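Local coordinates for ATP phosphoribosyltransferase regulatory subunit (Bacillus halodurans, PDB 3OD1) that serves as the HisZ regulatory subunit of the ATP phosphoribosyltransferase that starts histidine biosynthesis, and is built on a class-II histidyl-tRNA synthetase fold, at the interface of chains A and B. Coordinates in Å, arbitrary orientation; residue numbers count along the deposited sequence, not the author numbering. Chains: chain A/B, ATP phosphoribosyltransferase regulatory subunit.

The interface of chains A and B. Residues chain A 17-20, 24; chain B 46-49, 92.
A:Thr19 and B:Glu47 pair backbone to backbone, an antiparallel bridge between two loop stretches that links the two copies across a two-fold interface, where it recurs with the chains exchanged; this pairing is probably the dimer typical of class-II synthetases. The amide of A:Thr19 gives a hydrogen bond to the carbonyl O of B:Glu47 (N to O 2.8 Å), nearly straight at the hydrogen although the donor sits above the carbonyl plane, 36° out of it. The return bond, B:Glu47 N to A:Thr19 O, is longer at 3.1 Å but arrives in the carbonyl plane, on a lone pair. B:Ile46 packs against that same acceptor, its CB 3.4 Å from A:Thr19 O.

Beside the bridge the two side chains run alongside each other in the same direction, CB of A:Thr19 3.8 Å from CB of B:Glu47. With its CG beside the backbone N and anti to the carbonyl carbon (chi1 -63°) and the chain extended beyond, B:Glu47 reaches the edge of the A:Tyr24 ring, which belongs to helix 21-40. The carboxylate stands nearly upright to the ring, the planes 79° apart, and its carbon CD lies in the ring plane, 3.5 Å from CE1. A water closes this corner, hydrogen-bonded both to the phenol OH of A:Tyr24 and to OE2 of B:Glu47. An alanine in place of B:Glu47 would probably strip the A:Tyr24 edge of this packing and leave the bridging water without its carboxylate mate.

On the other flank, the side chains of A:Asp18 and B:Leu92 run antiparallel, pointing opposite ways, with carboxylate oxygen OD2 near CG of the leucine. The other carboxylate oxygen of A:Asp18, OD1, faces B:Pro49 CD at 3.3 Å and also lies near CA of B:Thr48, while the proline CG meets the backbone O of A:Arg17. Farther along, two leucine methyls meet tightly where the side chains cross, A:Leu20 CD2 lying 3.4 Å from B:Leu92 CD2.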
ATOM      1  N   ARG A  17     -10.003   2.295  10.197  1.00 36.05           N
ATOM      2  CA  ARG A  17     -10.180   0.897  10.559  1.00 41.14           C
ATOM      3  C   ARG A  17      -8.880   0.124  10.524  1.00 46.28           C
ATOM      4  O   ARG A  17      -8.082   0.359   9.668  1.00 38.02           O
ATOM      5  CB  ARG A  17     -11.133   0.202   9.599  1.00 38.35           C
ATOM      6  CG  ARG A  17     -12.429   0.851   9.389  1.00 48.43           C
ATOM      7  CD  ARG A  17     -13.283   0.030   8.477  1.00 62.24           C
ATOM      8  NE  ARG A  17     -13.200   0.482   7.105  1.00 74.75           N
ATOM      9  CZ  ARG A  17     -13.625  -0.207   6.058  1.00 79.52           C
ATOM     10  NH1 ARG A  17     -14.159  -1.392   6.219  1.00 84.70           N
ATOM     11  NH2 ARG A  17     -13.507   0.288   4.847  1.00 76.16           N
ATOM     12  N   ASP A  18      -8.690  -0.809  11.457  1.00 43.26           N
ATOM     13  CA  ASP A  18      -7.558  -1.747  11.421  1.00 40.07           C
ATOM     14  C   ASP A  18      -7.865  -2.930  10.497  1.00 38.18           C
ATOM     15  O   ASP A  18      -9.024  -3.272  10.291  1.00 41.07           O
ATOM     16  CB  ASP A  18      -7.234  -2.295  12.827  1.00 36.67           C
ATOM     17  CG  ASP A  18      -6.558  -1.271  13.726  1.00 41.22           C
ATOM     18  OD1 ASP A  18      -5.760  -0.455  13.223  1.00 41.93           O
ATOM     19  OD2 ASP A  18      -6.820  -1.291  14.952  1.00 49.52           O
ATOM     20  N   THR A  19      -6.824  -3.564   9.966  1.00 34.76           N
ATOM     21  CA  THR A  19      -6.989  -4.794   9.191  1.00 38.78           C
ATOM     22  C   THR A  19      -6.279  -5.968   9.896  1.00 37.29           C
ATOM     23  O   THR A  19      -5.051  -6.074   9.884  1.00 32.62           O
ATOM     24  CB  THR A  19      -6.481  -4.621   7.732  1.00 37.23           C
ATOM     25  OG1 THR A  19      -7.186  -3.542   7.105  1.00 34.46           O
ATOM     26  CG2 THR A  19      -6.687  -5.908   6.913  1.00 33.08           C
ATOM     27  N   LEU A  20      -7.067  -6.833  10.528  1.00 35.86           N
ATOM     28  CA  LEU A  20      -6.517  -7.918  11.335  1.00 36.80           C
ATOM     29  C   LEU A  20      -6.015  -9.047  10.440  1.00 40.56           C
ATOM     30  O   LEU A  20      -6.382  -9.115   9.259  1.00 33.98           O
ATOM     31  CB  LEU A  20      -7.564  -8.439  12.338  1.00 43.01           C
ATOM     32  CG  LEU A  20      -8.143  -7.409  13.319  1.00 51.71           C
ATOM     33  CD1 LEU A  20      -8.696  -8.093  14.552  1.00 47.00           C
ATOM     34  CD2 LEU A  20      -7.103  -6.383  13.721  1.00 50.09           C
ATOM     35  N   TYR A  24      -6.672  -9.652   6.503  1.00 30.18           N
ATOM     36  CA  TYR A  24      -5.571  -9.255   5.640  1.00 32.25           C
ATOM     37  C   TYR A  24      -5.242 -10.341   4.623  1.00 32.26           C
ATOM     38  O   TYR A  24      -5.071 -10.039   3.449  1.00 33.96           O
ATOM     39  CB  TYR A  24      -4.299  -8.901   6.413  1.00 32.21           C
ATOM     40  CG  TYR A  24      -3.193  -8.443   5.480  1.00 37.49           C
ATOM     41  CD1 TYR A  24      -3.008  -7.095   5.206  1.00 38.06           C
ATOM     42  CD2 TYR A  24      -2.369  -9.360   4.835  1.00 36.10           C
ATOM     43  CE1 TYR A  24      -2.025  -6.674   4.339  1.00 37.37           C
ATOM     44  CE2 TYR A  24      -1.382  -8.942   3.962  1.00 34.06           C
ATOM     45  CZ  TYR A  24      -1.216  -7.597   3.723  1.00 40.75           C
ATOM     46  OH  TYR A  24      -0.234  -7.164   2.858  1.00 51.26           O
TER
ATOM     47  N   ILE B  46      -0.421  -7.333   8.949  1.00 28.72           N
ATOM     48  CA  ILE B  46      -1.624  -6.575   9.266  1.00 29.19           C
ATOM     49  C   ILE B  46      -1.577  -5.235   8.546  1.00 35.92           C
ATOM     50  O   ILE B  46      -0.572  -4.914   7.888  1.00 32.37           O
ATOM     51  CB  ILE B  46      -1.813  -6.365  10.796  1.00 29.64           C
ATOM     52  CG1 ILE B  46      -0.507  -5.914  11.461  1.00 29.85           C
ATOM     53  CG2 ILE B  46      -2.340  -7.641  11.439  1.00 34.76           C
ATOM     54  CD1 ILE B  46      -0.154  -4.438  11.197  1.00 28.63           C
ATOM     55  N   GLU B  47      -2.670  -4.477   8.637  1.00 30.67           N
ATOM     56  CA  GLU B  47      -2.632  -3.066   8.266  1.00 31.98           C
ATOM     57  C   GLU B  47      -3.318  -2.212   9.320  1.00 33.88           C
ATOM     58  O   GLU B  47      -4.197  -2.680  10.047  1.00 35.41           O
ATOM     59  CB  GLU B  47      -3.231  -2.821   6.874  1.00 26.26           C
ATOM     60  CG  GLU B  47      -2.435  -3.525   5.776  1.00 44.16           C
ATOM     61  CD  GLU B  47      -3.030  -3.372   4.368  1.00 59.43           C
ATOM     62  OE1 GLU B  47      -4.257  -3.164   4.238  1.00 63.32           O
ATOM     63  OE2 GLU B  47      -2.252  -3.480   3.389  1.00 59.06           O
ATOM     64  N   THR B  48      -2.881  -0.965   9.427  1.00 32.38           N
ATOM     65  CA  THR B  48      -3.487  -0.004  10.347  1.00 30.52           C
ATOM     66  C   THR B  48      -3.817   1.233   9.519  1.00 35.19           C
ATOM     67  O   THR B  48      -3.422   1.311   8.346  1.00 35.52           O
ATOM     68  CB  THR B  48      -2.510   0.377  11.473  1.00 31.14           C
ATOM     69  OG1 THR B  48      -1.315   0.905  10.886  1.00 26.92           O
ATOM     70  CG2 THR B  48      -2.161  -0.837  12.331  1.00 36.32           C
ATOM     71  N   PRO B  49      -4.539   2.203  10.106  1.00 37.06           N
ATOM     72  CA  PRO B  49      -5.012   3.339   9.299  1.00 32.22           C
ATOM     73  C   PRO B  49      -3.909   4.319   8.959  1.00 32.15           C
ATOM     74  O   PRO B  49      -2.859   4.357   9.608  1.00 32.23           O
ATOM     75  CB  PRO B  49      -6.020   4.044  10.222  1.00 28.51           C
ATOM     76  CG  PRO B  49      -6.374   3.006  11.268  1.00 31.90           C
ATOM     77  CD  PRO B  49      -5.105   2.229  11.467  1.00 38.12           C
ATOM     78  N   LEU B  92      -2.972  -1.843  18.287  1.00 32.99           N
ATOM     79  CA  LEU B  92      -3.757  -2.948  17.755  1.00 36.78           C
ATOM     80  C   LEU B  92      -3.714  -4.103  18.739  1.00 41.19           C
ATOM     81  O   LEU B  92      -4.748  -4.680  19.089  1.00 46.92           O
ATOM     82  CB  LEU B  92      -3.164  -3.367  16.409  1.00 43.23           C
ATOM     83  CG  LEU B  92      -4.033  -3.996  15.328  1.00 50.07           C
ATOM     84  CD1 LEU B  92      -3.165  -4.351  14.143  1.00 43.42           C
ATOM     85  CD2 LEU B  92      -4.711  -5.230  15.868  1.00 60.68           C
TER
HETATM   86  O   HOH W   1       0.380  -4.524   2.998  1.00 43.41           O